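Local coordinates for protein glia-derived nexin (Homo sapiens, PDB 4DY0) that inhibits serine proteases such as thrombin, trypsin and urokinase, binds heparin, and promotes neurite extension by blocking thrombin, at residues Arg208-Thr212 / Trp261-Met265; Ile236-Ser242 / Phe352-Phe358; Ala214-Tyr220 / Ala248-His252. One frame throughout, in Å; residues are numbered along the deposited sequence.

How a serpin ties loops and helix ends to neighbouring beta strands is illustrated by three contacts on one side of the chain's centre. Strand 219-226 links them: it pairs with strand 195-213 of interaction 1 and strand 232-239 of interaction 2, and its first residues lie in interaction 3. Interaction 2 has the largest share of buried residues, an apolar cluster with an arginine fixed at its outer end. Interaction 1 is partly buried and relies on van der Waals contacts. Interaction 3 mixes a surface turn, held by one amide hydrogen bond, with an inner Tyr-220/Ile-249 contact. Trp-261 joins them, its NE1 bonded to Tyr-220 OH and its ring against Ala-237.

Interaction 1: residues Arg208-Thr212 / Trp261-Met265; sequences RCGST and WMSIM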
ATOM      1  N   ARG A 208     -21.885   7.179  -0.530  1.00 34.30           N
ATOM      2  CA  ARG A 208     -21.441   8.083  -1.575  1.00 35.78           C
ATOM      3  C   ARG A 208     -20.931   7.266  -2.757  1.00 34.58           C
ATOM      4  O   ARG A 208     -20.113   6.362  -2.595  1.00 29.38           O
ATOM      5  CB  ARG A 208     -20.353   9.020  -1.046  1.00 36.95           C
ATOM      6  CG  ARG A 208     -20.903  10.171  -0.208  1.00 41.51           C
ATOM      7  CD  ARG A 208     -19.861  10.738   0.749  1.00 48.33           C
ATOM      8  NE  ARG A 208     -18.632  11.127   0.064  1.00 61.76           N
ATOM      9  CZ  ARG A 208     -18.441  12.306  -0.517  1.00 66.62           C
ATOM     10  NH1 ARG A 208     -17.288  12.571  -1.117  1.00 59.88           N
ATOM     11  NH2 ARG A 208     -19.404  13.220  -0.502  1.00 68.21           N
ATOM     12  N   CYS A 209     -21.439   7.561  -3.945  1.00 37.18           N
ATOM     13  CA  CYS A 209     -20.960   6.872  -5.132  1.00 38.08           C
ATOM     14  C   CYS A 209     -21.224   7.660  -6.394  1.00 34.87           C
ATOM     15  O   CYS A 209     -21.899   8.685  -6.373  1.00 42.39           O
ATOM     16  CB  CYS A 209     -21.568   5.473  -5.241  1.00 43.33           C
ATOM     17  SG  CYS A 209     -23.351   5.425  -5.088  1.00 41.30           S
ATOM     18  N   GLY A 210     -20.597   7.182  -7.448  1.00 34.48           N
ATOM     19  CA  GLY A 210     -20.534   7.753  -8.767  1.00 35.01           C
ATOM     20  C   GLY A 210     -20.013   6.969  -9.954  1.00 31.50           C
ATOM     21  O   GLY A 210     -19.709   5.853  -9.866  1.00 29.38           O
ATOM     22  N   SER A 211     -19.991   7.633 -11.092  1.00 30.77           N
ATOM     23  CA  SER A 211     -19.358   7.220 -12.327  1.00 34.37           C
ATOM     24  C   SER A 211     -18.692   8.312 -13.098  1.00 35.54           C
ATOM     25  O   SER A 211     -19.097   9.403 -13.061  1.00 32.85           O
ATOM     26  CB  SER A 211     -20.307   6.558 -13.253  1.00 37.27           C
ATOM     27  OG  SER A 211     -21.567   6.642 -12.782  1.00 43.77           O
ATOM     28  N   THR A 212     -17.665   7.942 -13.819  1.00 34.58           N
ATOM     29  CA  THR A 212     -16.933   8.772 -14.718  1.00 31.75           C
ATOM     30  C   THR A 212     -16.245   7.916 -15.785  1.00 30.84           C
ATOM     31  O   THR A 212     -16.311   6.748 -15.751  1.00 30.40           O
ATOM     32  CB  THR A 212     -16.045   9.758 -14.019  1.00 32.67           C
ATOM     33  OG1 THR A 212     -15.547  10.681 -14.949  1.00 35.58           O
ATOM     34  CG2 THR A 212     -14.923   9.124 -13.403  1.00 39.05           C
ATOM     35  N   TRP A 261     -13.056  11.963  -8.124  1.00 31.08           N
ATOM     36  CA  TRP A 261     -14.172  11.170  -7.616  1.00 33.24           C
ATOM     37  C   TRP A 261     -14.889  11.937  -6.516  1.00 36.06           C
ATOM     38  O   TRP A 261     -16.116  12.000  -6.490  1.00 42.09           O
ATOM     39  CB  TRP A 261     -13.716   9.805  -7.079  1.00 32.18           C
ATOM     40  CG  TRP A 261     -13.097   8.896  -8.102  1.00 31.04           C
ATOM     41  CD1 TRP A 261     -13.093   9.063  -9.458  1.00 31.20           C
ATOM     42  CD2 TRP A 261     -12.416   7.660  -7.850  1.00 28.97           C
ATOM     43  NE1 TRP A 261     -12.435   8.021 -10.061  1.00 29.48           N
ATOM     44  CE2 TRP A 261     -12.012   7.144  -9.097  1.00 29.86           C
ATOM     45  CE3 TRP A 261     -12.102   6.943  -6.690  1.00 27.87           C
ATOM     46  CZ2 TRP A 261     -11.312   5.941  -9.218  1.00 29.28           C
ATOM     47  CZ3 TRP A 261     -11.408   5.753  -6.811  1.00 27.52           C
ATOM     48  CH2 TRP A 261     -11.019   5.264  -8.065  1.00 28.39           C
ATOM     49  N   MET A 262     -14.111  12.524  -5.610  1.00 36.83           N
ATOM     50  CA  MET A 262     -14.663  13.259  -4.474  1.00 42.01           C
ATOM     51  C   MET A 262     -15.696  14.305  -4.890  1.00 42.24           C
ATOM     52  O   MET A 262     -16.689  14.517  -4.196  1.00 44.36           O
ATOM     53  CB  MET A 262     -13.542  13.925  -3.673  1.00 45.12           C
ATOM     54  CG  MET A 262     -12.561  12.953  -3.030  1.00 50.15           C
ATOM     55  SD  MET A 262     -13.358  11.817  -1.882  1.00 57.46           S
ATOM     56  CE  MET A 262     -11.937  11.025  -1.132  1.00 51.36           C
ATOM     57  N   SER A 263     -15.463  14.961  -6.022  1.00 43.72           N
ATOM     58  CA  SER A 263     -16.365  16.012  -6.485  1.00 46.04           C
ATOM     59  C   SER A 263     -17.451  15.482  -7.420  1.00 44.85           C
ATOM     60  O   SER A 263     -18.205  16.256  -8.011  1.00 45.51           O
ATOM     61  CB  SER A 263     -15.578  17.140  -7.161  1.00 52.00           C
ATOM     62  OG  SER A 263     -14.731  16.630  -8.174  1.00 52.66           O
ATOM     63  N   ILE A 264     -17.526  14.161  -7.552  1.00 41.78           N
ATOM     64  CA  ILE A 264     -18.571  13.538  -8.358  1.00 43.37           C
ATOM     65  C   ILE A 264     -19.510  12.698  -7.502  1.00 43.72           C
ATOM     66  O   ILE A 264     -20.703  12.593  -7.795  1.00 44.94           O
ATOM     67  CB  ILE A 264     -17.987  12.633  -9.448  1.00 40.73           C
ATOM     68  CG1 ILE A 264     -17.099  13.437 -10.398  1.00 40.01           C
ATOM     69  CG2 ILE A 264     -19.107  11.937 -10.210  1.00 38.46           C
ATOM     70  CD1 ILE A 264     -16.375  12.572 -11.418  1.00 38.29           C
ATOM     71  N   MET A 265     -18.960  12.095  -6.450  1.00 37.88           N
ATOM     72  CA  MET A 265     -19.732  11.241  -5.555  1.00 37.80           C
ATOM     73  C   MET A 265     -20.778  12.040  -4.800  1.00 36.04           C
ATOM     74  O   MET A 265     -20.488  13.100  -4.248  1.00 38.70           O
ATOM     75  CB  MET A 265     -18.818  10.559  -4.536  1.00 35.85           C
ATOM     76  CG  MET A 265     -17.815   9.603  -5.129  1.00 44.56           C
ATOM     77  SD  MET A 265     -16.917   8.711  -3.842  1.00 54.31           S
ATOM     78  CE  MET A 265     -16.309  10.077  -2.855  1.00 47.45           C
TER
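Cys-209 and Met-265 bring the strand and the turn after helix 255-262 together, their CA atoms 4.6 Å apart, and Met-265 CA offers a C-H contact to Cys-209 O at 3.4 Å. Trp-261 O accepts from the backbone N of both Ile-264 and Met-265, closing the turn. Side chains then fill in along the strand. Arg-208 and Met-265 cross at about a right angle: Met-265 CB lies over one face of the guanidinium, near its rim, while the methionine chain, bent at its last torsion (chi3 -54°), turns CE back to within 3.2 Å of Arg-208 NH1. The charge itself is met elsewhere, by a salt bridge from Arg-208 NE to Glu-224. At the other end Ile-264 divides its branches, CD1 reaching Thr-212 CB at 3.8 Å and CG2 approaching Ser-211 O. Between these two groups sits Gly-210, where a beta carbon would be directed tightly against Ile-264 CG2. Strand 195-213 is meanwhile hydrogen-bonded to strand 219-226, and Cys-209 to Val-266 at the start of strand 266-284. Trp-261, at the end of the helix, stacks its ring with Phe-222 and rests on Leu-235 and Ala-237 of strand 232-239.

Interaction 2: residues Ile236-Ser242 / Phe352-Phe358; sequences IALPTES and FIVDRPF
Leu-238 and Arg-356 meet where the serpin chain, having left the reactive-centre loop through the sheet C strand 351-353, turns into sheet B, whose strand 358-364 runs antiparallel to strand 232-239. An inverse gamma turn centred on Val-354 lies in the connection. Apolar contacts join it and its flanking residues to strand 232-239: Ile-236 CG2 touches Phe-358 CD2 at 3.9 Å and also Val-354 CG2, the latter two side chains crossing at about a right angle. Leu-238, its CG set between backbone N and carbonyl carbon (chi1 84°), sends CD2 to Phe-352 CZ and packs CB against Phe-358 CB at 3.8 Å. Val-354 CG1 lies over one face of the Phe-358 ring. Polar contacts gather at the outer end, where NH1 and NH2 of Arg-356 both donate to Pro-239 O, at 3.0 and 3.2 Å. The Arg-356 NE bond to Asp-355 OD1, part of a salt bridge, together with these bonds probably limits rotation of the guanidinium. With an alanine here, Pro-239 O would probably lose both donors and Asp-355 its counter-charge, leaving the end of strand 232-239 less firmly tied. Pro-239 O lies in the guanidinium plane, 1° out of it, whereas Leu-238 CD1 comes over one face, 3.5 Å from NH2.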
ATOM      1  N   ILE A 236     -13.832   1.916  -3.978  1.00 25.33           N
ATOM      2  CA  ILE A 236     -13.867   0.792  -4.909  1.00 22.52           C
ATOM      3  C   ILE A 236     -14.319   1.248  -6.287  1.00 25.65           C
ATOM      4  O   ILE A 236     -15.287   2.005  -6.418  1.00 25.77           O
ATOM      5  CB  ILE A 236     -14.814  -0.319  -4.427  1.00 22.98           C
ATOM      6  CG1 ILE A 236     -14.416  -0.786  -3.028  1.00 21.93           C
ATOM      7  CG2 ILE A 236     -14.819  -1.484  -5.414  1.00 20.21           C
ATOM      8  CD1 ILE A 236     -15.140  -2.031  -2.575  1.00 28.56           C
ATOM      9  N   ALA A 237     -13.607   0.791  -7.312  1.00 22.45           N
ATOM     10  CA  ALA A 237     -13.963   1.109  -8.687  1.00 20.63           C
ATOM     11  C   ALA A 237     -13.855  -0.129  -9.569  1.00 22.29           C
ATOM     12  O   ALA A 237     -12.926  -0.932  -9.430  1.00 21.26           O
ATOM     13  CB  ALA A 237     -13.078   2.223  -9.222  1.00 17.85           C
ATOM     14  N   LEU A 238     -14.822  -0.289 -10.462  1.00 21.42           N
ATOM     15  CA  LEU A 238     -14.761  -1.338 -11.468  1.00 22.07           C
ATOM     16  C   LEU A 238     -15.579  -0.890 -12.672  1.00 22.89           C
ATOM     17  O   LEU A 238     -16.423   0.002 -12.548  1.00 23.35           O
ATOM     18  CB  LEU A 238     -15.250  -2.684 -10.912  1.00 21.16           C
ATOM     19  CG  LEU A 238     -16.748  -2.998 -10.882  1.00 21.87           C
ATOM     20  CD1 LEU A 238     -16.952  -4.480 -10.622  1.00 18.50           C
ATOM     21  CD2 LEU A 238     -17.476  -2.163  -9.832  1.00 20.43           C
ATOM     22  N   PRO A 239     -15.323  -1.498 -13.844  1.00 20.63           N
ATOM     23  CA  PRO A 239     -15.920  -1.041 -15.101  1.00 19.19           C
ATOM     24  C   PRO A 239     -17.433  -1.190 -15.120  1.00 20.08           C
ATOM     25  O   PRO A 239     -17.977  -2.104 -14.510  1.00 19.19           O
ATOM     26  CB  PRO A 239     -15.299  -1.971 -16.153  1.00 19.24           C
ATOM     27  CG  PRO A 239     -14.116  -2.606 -15.476  1.00 19.94           C
ATOM     28  CD  PRO A 239     -14.488  -2.694 -14.032  1.00 16.70           C
ATOM     29  N   THR A 240     -18.100  -0.292 -15.832  1.00 24.09           N
ATOM     30  CA  THR A 240     -19.541  -0.354 -15.976  1.00 24.46           C
ATOM     31  C   THR A 240     -19.945  -1.560 -16.811  1.00 23.35           C
ATOM     32  O   THR A 240     -20.867  -2.282 -16.453  1.00 22.94           O
ATOM     33  CB  THR A 240     -20.086   0.923 -16.643  1.00 28.36           C
ATOM     34  OG1 THR A 240     -19.720   2.063 -15.856  1.00 30.10           O
ATOM     35  CG2 THR A 240     -21.607   0.857 -16.772  1.00 25.69           C
ATOM     36  N   GLU A 241     -19.251  -1.774 -17.925  1.00 21.98           N
ATOM     37  CA  GLU A 241     -19.587  -2.869 -18.830  1.00 24.73           C
ATOM     38  C   GLU A 241     -18.671  -4.062 -18.597  1.00 24.65           C
ATOM     39  O   GLU A 241     -17.474  -3.898 -18.372  1.00 25.15           O
ATOM     40  CB  GLU A 241     -19.536  -2.403 -20.293  1.00 23.98           C
ATOM     41  CG  GLU A 241     -20.517  -1.273 -20.596  1.00 27.83           C
ATOM     42  CD  GLU A 241     -20.611  -0.929 -22.071  1.00 34.76           C
ATOM     43  OE1 GLU A 241     -20.134  -1.724 -22.909  1.00 37.97           O
ATOM     44  OE2 GLU A 241     -21.169   0.141 -22.396  1.00 37.05           O
ATOM     45  N   SER A 242     -19.237  -5.264 -18.641  1.00 26.82           N
ATOM     46  CA  SER A 242     -18.460  -6.464 -18.378  1.00 26.50           C
ATOM     47  C   SER A 242     -17.454  -6.717 -19.494  1.00 28.59           C
ATOM     48  O   SER A 242     -16.483  -7.442 -19.308  1.00 35.04           O
ATOM     49  CB  SER A 242     -19.373  -7.677 -18.181  1.00 31.44           C
ATOM     50  OG  SER A 242     -19.858  -8.169 -19.418  1.00 35.07           O
ATOM     51  N   PHE A 352     -24.681  -1.742  -6.629  1.00 38.43           N
ATOM     52  CA  PHE A 352     -23.237  -1.720  -6.797  1.00 32.72           C
ATOM     53  C   PHE A 352     -22.700  -3.106  -6.457  1.00 34.18           C
ATOM     54  O   PHE A 352     -22.412  -3.410  -5.296  1.00 30.97           O
ATOM     55  CB  PHE A 352     -22.595  -0.655  -5.915  1.00 30.90           C
ATOM     56  CG  PHE A 352     -21.189  -0.296  -6.325  1.00 32.63           C
ATOM     57  CD1 PHE A 352     -20.937   0.857  -7.052  1.00 30.65           C
ATOM     58  CD2 PHE A 352     -20.123  -1.113  -5.988  1.00 30.42           C
ATOM     59  CE1 PHE A 352     -19.647   1.192  -7.431  1.00 29.77           C
ATOM     60  CE2 PHE A 352     -18.829  -0.784  -6.366  1.00 28.40           C
ATOM     61  CZ  PHE A 352     -18.592   0.370  -7.087  1.00 27.06           C
ATOM     62  N   ILE A 353     -22.593  -3.948  -7.480  1.00 26.54           N
ATOM     63  CA  ILE A 353     -22.224  -5.342  -7.284  1.00 26.07           C
ATOM     64  C   ILE A 353     -20.803  -5.605  -7.753  1.00 25.17           C
ATOM     65  O   ILE A 353     -20.509  -5.533  -8.945  1.00 22.09           O
ATOM     66  CB  ILE A 353     -23.177  -6.290  -8.032  1.00 23.54           C
ATOM     67  CG1 ILE A 353     -24.630  -5.989  -7.654  1.00 25.45           C
ATOM     68  CG2 ILE A 353     -22.819  -7.744  -7.738  1.00 22.75           C
ATOM     69  CD1 ILE A 353     -25.646  -6.570  -8.619  1.00 27.13           C
ATOM     70  N   VAL A 354     -19.931  -5.920  -6.804  1.00 20.26           N
ATOM     71  CA  VAL A 354     -18.533  -6.161  -7.107  1.00 21.33           C
ATOM     72  C   VAL A 354     -18.319  -7.625  -7.478  1.00 23.83           C
ATOM     73  O   VAL A 354     -17.875  -8.418  -6.651  1.00 24.93           O
ATOM     74  CB  VAL A 354     -17.649  -5.792  -5.905  1.00 18.51           C
ATOM     75  CG1 VAL A 354     -16.202  -6.123  -6.189  1.00 20.53           C
ATOM     76  CG2 VAL A 354     -17.805  -4.317  -5.579  1.00 18.51           C
ATOM     77  N   ASP A 355     -18.634  -7.974  -8.725  1.00 24.11           N
ATOM     78  CA  ASP A 355     -18.607  -9.370  -9.167  1.00 21.62           C
ATOM     79  C   ASP A 355     -17.597  -9.635 -10.289  1.00 21.15           C
ATOM     80  O   ASP A 355     -17.622 -10.690 -10.918  1.00 22.43           O
ATOM     81  CB  ASP A 355     -20.007  -9.808  -9.608  1.00 21.52           C
ATOM     82  CG  ASP A 355     -20.571  -8.937 -10.724  1.00 24.40           C
ATOM     83  OD1 ASP A 355     -19.864  -8.020 -11.189  1.00 24.70           O
ATOM     84  OD2 ASP A 355     -21.727  -9.166 -11.138  1.00 26.50           O
ATOM     85  N   ARG A 356     -16.715  -8.673 -10.533  1.00 19.26           N
ATOM     86  CA  ARG A 356     -15.684  -8.803 -11.560  1.00 18.83           C
ATOM     87  C   ARG A 356     -14.429  -8.101 -11.046  1.00 18.20           C
ATOM     88  O   ARG A 356     -14.507  -7.325 -10.097  1.00 20.44           O
ATOM     89  CB  ARG A 356     -16.157  -8.172 -12.876  1.00 18.72           C
ATOM     90  CG  ARG A 356     -17.402  -8.817 -13.479  1.00 17.85           C
ATOM     91  CD  ARG A 356     -18.147  -7.880 -14.441  1.00 18.52           C
ATOM     92  NE  ARG A 356     -18.845  -6.816 -13.719  1.00 20.08           N
ATOM     93  CZ  ARG A 356     -18.650  -5.512 -13.907  1.00 20.33           C
ATOM     94  NH1 ARG A 356     -17.790  -5.083 -14.821  1.00 19.35           N
ATOM     95  NH2 ARG A 356     -19.333  -4.633 -13.187  1.00 19.34           N
ATOM     96  N   PRO A 357     -13.263  -8.373 -11.656  1.00 17.52           N
ATOM     97  CA  PRO A 357     -12.024  -7.754 -11.169  1.00 15.67           C
ATOM     98  C   PRO A 357     -12.200  -6.264 -10.871  1.00 16.21           C
ATOM     99  O   PRO A 357     -12.825  -5.541 -11.656  1.00 16.04           O
ATOM    100  CB  PRO A 357     -11.055  -7.966 -12.329  1.00 15.92           C
ATOM    101  CG  PRO A 357     -11.514  -9.271 -12.942  1.00 17.03           C
ATOM    102  CD  PRO A 357     -13.026  -9.279 -12.796  1.00 17.27           C
ATOM    103  N   PHE A 358     -11.656  -5.812  -9.744  1.00 15.21           N
ATOM    104  CA  PHE A 358     -11.888  -4.448  -9.278  1.00 16.60           C
ATOM    105  C   PHE A 358     -10.659  -3.794  -8.660  1.00 18.17           C
ATOM    106  O   PHE A 358      -9.684  -4.461  -8.314  1.00 19.12           O
ATOM    107  CB  PHE A 358     -13.052  -4.406  -8.276  1.00 16.98           C
ATOM    108  CG  PHE A 358     -12.799  -5.177  -7.001  1.00 18.08           C
ATOM    109  CD1 PHE A 358     -12.965  -6.556  -6.959  1.00 17.62           C
ATOM    110  CD2 PHE A 358     -12.418  -4.520  -5.839  1.00 19.24           C
ATOM    111  CE1 PHE A 358     -12.745  -7.271  -5.787  1.00 17.14           C
ATOM    112  CE2 PHE A 358     -12.195  -5.226  -4.658  1.00 18.25           C
ATOM    113  CZ  PHE A 358     -12.358  -6.604  -4.636  1.00 19.26           C
TER

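Interaction 3: residues Ala214-Tyr220 / Ala248-His252; sequences APNDLWY and AIIPH
Tyr-220 and Ile-249 lie obliquely against each other, and the isoleucine makes the closest apolar approach: its CD1 reaches Tyr-220 CB at 3.6 Å and CG slightly farther on, while its CB lies near CD2 of the same ring. Ile-249 CG1 stands between the backbone N and the carbonyl carbon (chi1 69°), which carries CD1 to the root of the tyrosine and leaves CG2 near the CD2 side. The phenol oxygen points elsewhere and is hydrogen-bonded to Trp-261 NE1. Farther out, the type I turn from Ala-214 to Asp-217 faces the loop. Ala-214 CB rests against Ile-249 CA, and Leu-218 CD2 lies beside Ala-248 CB at 3.8 Å. Asn-216 supplies the polar link. Its OD1 accepts from Leu-218 N in an Asx turn, the donor above the carbonyl plane, which probably steadies the amide for ND2 to donate to Ala-248 O at 3.0 Å. That bond falls on a lone pair of the carbonyl, although the acceptor is tilted 26° from the asparagine amide plane. The loop before helix 255-262 is thus held to the turn and to the start of strand 219-226 in two ways, by direction-specific amide bonding at the surface and by less directional apolar contact beneath it.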
ATOM      1  N   ALA A 214     -12.779   6.848 -18.039  1.00 31.18           N
ATOM      2  CA  ALA A 214     -11.333   6.891 -18.116  1.00 29.33           C
ATOM      3  C   ALA A 214     -10.956   7.762 -19.310  1.00 34.06           C
ATOM      4  O   ALA A 214     -11.813   8.098 -20.132  1.00 28.99           O
ATOM      5  CB  ALA A 214     -10.775   5.495 -18.273  1.00 25.08           C
ATOM      6  N   PRO A 215      -9.672   8.136 -19.407  1.00 39.32           N
ATOM      7  CA  PRO A 215      -9.188   8.939 -20.525  1.00 40.12           C
ATOM      8  C   PRO A 215      -9.584   8.355 -21.878  1.00 40.72           C
ATOM      9  O   PRO A 215      -9.721   9.096 -22.848  1.00 40.19           O
ATOM     10  CB  PRO A 215      -7.671   8.884 -20.353  1.00 42.15           C
ATOM     11  CG  PRO A 215      -7.475   8.740 -18.886  1.00 42.64           C
ATOM     12  CD  PRO A 215      -8.624   7.896 -18.399  1.00 40.18           C
ATOM     13  N   ASN A 216      -9.772   7.040 -21.940  1.00 38.09           N
ATOM     14  CA  ASN A 216     -10.086   6.372 -23.201  1.00 36.80           C
ATOM     15  C   ASN A 216     -11.590   6.236 -23.463  1.00 39.14           C
ATOM     16  O   ASN A 216     -12.007   5.533 -24.387  1.00 35.22           O
ATOM     17  CB  ASN A 216      -9.395   5.005 -23.276  1.00 32.70           C
ATOM     18  CG  ASN A 216      -9.800   4.081 -22.142  1.00 31.95           C
ATOM     19  OD1 ASN A 216     -10.643   4.429 -21.310  1.00 35.00           O
ATOM     20  ND2 ASN A 216      -9.202   2.895 -22.104  1.00 29.87           N
ATOM     21  N   ASP A 217     -12.393   6.910 -22.644  1.00 38.09           N
ATOM     22  CA  ASP A 217     -13.851   6.955 -22.820  1.00 39.60           C
ATOM     23  C   ASP A 217     -14.595   5.697 -22.360  1.00 35.56           C
ATOM     24  O   ASP A 217     -15.787   5.546 -22.621  1.00 33.22           O
ATOM     25  CB  ASP A 217     -14.228   7.313 -24.263  1.00 39.91           C
ATOM     26  CG  ASP A 217     -14.155   8.807 -24.527  1.00 56.72           C
ATOM     27  OD1 ASP A 217     -13.833   9.566 -23.585  1.00 59.31           O
ATOM     28  OD2 ASP A 217     -14.420   9.226 -25.675  1.00 68.96           O
ATOM     29  N   LEU A 218     -13.893   4.805 -21.673  1.00 31.87           N
ATOM     30  CA  LEU A 218     -14.531   3.643 -21.067  1.00 29.69           C
ATOM     31  C   LEU A 218     -15.023   3.995 -19.664  1.00 31.84           C
ATOM     32  O   LEU A 218     -14.278   4.544 -18.849  1.00 32.87           O
ATOM     33  CB  LEU A 218     -13.562   2.466 -21.026  1.00 28.25           C
ATOM     34  CG  LEU A 218     -13.645   1.440 -22.159  1.00 29.84           C
ATOM     35  CD1 LEU A 218     -14.480   1.929 -23.337  1.00 27.61           C
ATOM     36  CD2 LEU A 218     -12.249   1.025 -22.599  1.00 27.75           C
ATOM     37  N   TRP A 219     -16.284   3.684 -19.390  1.00 35.94           N
ATOM     38  CA  TRP A 219     -16.920   4.107 -18.147  1.00 30.29           C
ATOM     39  C   TRP A 219     -16.742   3.116 -17.019  1.00 29.08           C
ATOM     40  O   TRP A 219     -16.610   1.912 -17.248  1.00 25.57           O
ATOM     41  CB  TRP A 219     -18.407   4.388 -18.371  1.00 32.34           C
ATOM     42  CG  TRP A 219     -18.621   5.674 -19.079  1.00 39.41           C
ATOM     43  CD1 TRP A 219     -18.537   5.895 -20.422  1.00 36.58           C
ATOM     44  CD2 TRP A 219     -18.920   6.938 -18.479  1.00 44.26           C
ATOM     45  NE1 TRP A 219     -18.774   7.219 -20.698  1.00 47.29           N
ATOM     46  CE2 TRP A 219     -19.013   7.882 -19.522  1.00 49.88           C
ATOM     47  CE3 TRP A 219     -19.125   7.364 -17.163  1.00 48.50           C
ATOM     48  CZ2 TRP A 219     -19.305   9.226 -19.289  1.00 56.13           C
ATOM     49  CZ3 TRP A 219     -19.414   8.700 -16.933  1.00 52.89           C
ATOM     50  CH2 TRP A 219     -19.502   9.614 -17.990  1.00 56.70           C
ATOM     51  N   TYR A 220     -16.740   3.635 -15.796  1.00 28.88           N
ATOM     52  CA  TYR A 220     -16.638   2.802 -14.613  1.00 26.96           C
ATOM     53  C   TYR A 220     -17.350   3.448 -13.432  1.00 28.16           C
ATOM     54  O   TYR A 220     -17.580   4.662 -13.425  1.00 24.38           O
ATOM     55  CB  TYR A 220     -15.171   2.501 -14.281  1.00 25.83           C
ATOM     56  CG  TYR A 220     -14.335   3.697 -13.872  1.00 26.67           C
ATOM     57  CD1 TYR A 220     -14.174   4.026 -12.535  1.00 25.83           C
ATOM     58  CD2 TYR A 220     -13.684   4.479 -14.821  1.00 30.50           C
ATOM     59  CE1 TYR A 220     -13.403   5.104 -12.149  1.00 28.25           C
ATOM     60  CE2 TYR A 220     -12.909   5.568 -14.444  1.00 29.78           C
ATOM     61  CZ  TYR A 220     -12.771   5.872 -13.104  1.00 28.67           C
ATOM     62  OH  TYR A 220     -12.010   6.949 -12.705  1.00 28.82           O
ATOM     63  N   ALA A 248      -8.268  -1.598 -18.589  1.00 24.56           N
ATOM     64  CA  ALA A 248      -8.622  -0.475 -19.455  1.00 24.97           C
ATOM     65  C   ALA A 248      -9.013   0.796 -18.692  1.00 25.35           C
ATOM     66  O   ALA A 248      -9.061   1.877 -19.274  1.00 27.11           O
ATOM     67  CB  ALA A 248      -9.726  -0.875 -20.430  1.00 20.85           C
ATOM     68  N   ILE A 249      -9.290   0.679 -17.397  1.00 25.35           N
ATOM     69  CA  ILE A 249      -9.730   1.850 -16.638  1.00 30.03           C
ATOM     70  C   ILE A 249      -8.720   2.366 -15.607  1.00 28.65           C
ATOM     71  O   ILE A 249      -8.847   3.490 -15.125  1.00 31.70           O
ATOM     72  CB  ILE A 249     -11.103   1.629 -15.940  1.00 29.38           C
ATOM     73  CG1 ILE A 249     -10.979   0.614 -14.807  1.00 30.28           C
ATOM     74  CG2 ILE A 249     -12.165   1.208 -16.944  1.00 28.44           C
ATOM     75  CD1 ILE A 249     -12.191   0.556 -13.915  1.00 28.86           C
ATOM     76  N   ILE A 250      -7.715   1.563 -15.277  1.00 27.88           N
ATOM     77  CA  ILE A 250      -6.789   1.940 -14.207  1.00 31.63           C
ATOM     78  C   ILE A 250      -5.530   2.723 -14.629  1.00 31.51           C
ATOM     79  O   ILE A 250      -4.852   3.300 -13.785  1.00 30.90           O
ATOM     80  CB  ILE A 250      -6.405   0.725 -13.340  1.00 29.62           C
ATOM     81  CG1 ILE A 250      -5.548  -0.255 -14.133  1.00 35.26           C
ATOM     82  CG2 ILE A 250      -7.654   0.029 -12.834  1.00 31.61           C
ATOM     83  CD1 ILE A 250      -5.354  -1.578 -13.429  1.00 33.13           C
ATOM     84  N   PRO A 251      -5.213   2.753 -15.932  1.00 35.06           N
ATOM     85  CA  PRO A 251      -4.045   3.535 -16.342  1.00 37.55           C
ATOM     86  C   PRO A 251      -4.191   5.025 -16.020  1.00 39.58           C
ATOM     87  O   PRO A 251      -5.277   5.581 -16.143  1.00 40.69           O
ATOM     88  CB  PRO A 251      -4.002   3.331 -17.861  1.00 36.67           C
ATOM     89  CG  PRO A 251      -4.719   2.044 -18.095  1.00 38.37           C
ATOM     90  CD  PRO A 251      -5.807   2.009 -17.056  1.00 42.18           C
ATOM     91  N   HIS A 252      -3.100   5.666 -15.615  1.00 46.61           N
ATOM     92  CA  HIS A 252      -3.114   7.109 -15.373  1.00 52.04           C
ATOM     93  C   HIS A 252      -3.892   7.501 -14.115  1.00 49.83           C
ATOM     94  O   HIS A 252      -4.214   8.675 -13.923  1.00 50.76           O
ATOM     95  CB  HIS A 252      -3.702   7.859 -16.577  1.00 58.00           C
ATOM     96  CG  HIS A 252      -3.157   7.413 -17.899  1.00 74.52           C
ATOM     97  ND1 HIS A 252      -1.813   7.442 -18.200  1.00 79.80           N
ATOM     98  CD2 HIS A 252      -3.780   6.940 -19.006  1.00 77.48           C
ATOM     99  CE1 HIS A 252      -1.629   6.998 -19.431  1.00 85.45           C
ATOM    100  NE2 HIS A 252      -2.807   6.687 -19.941  1.00 88.25           N
TER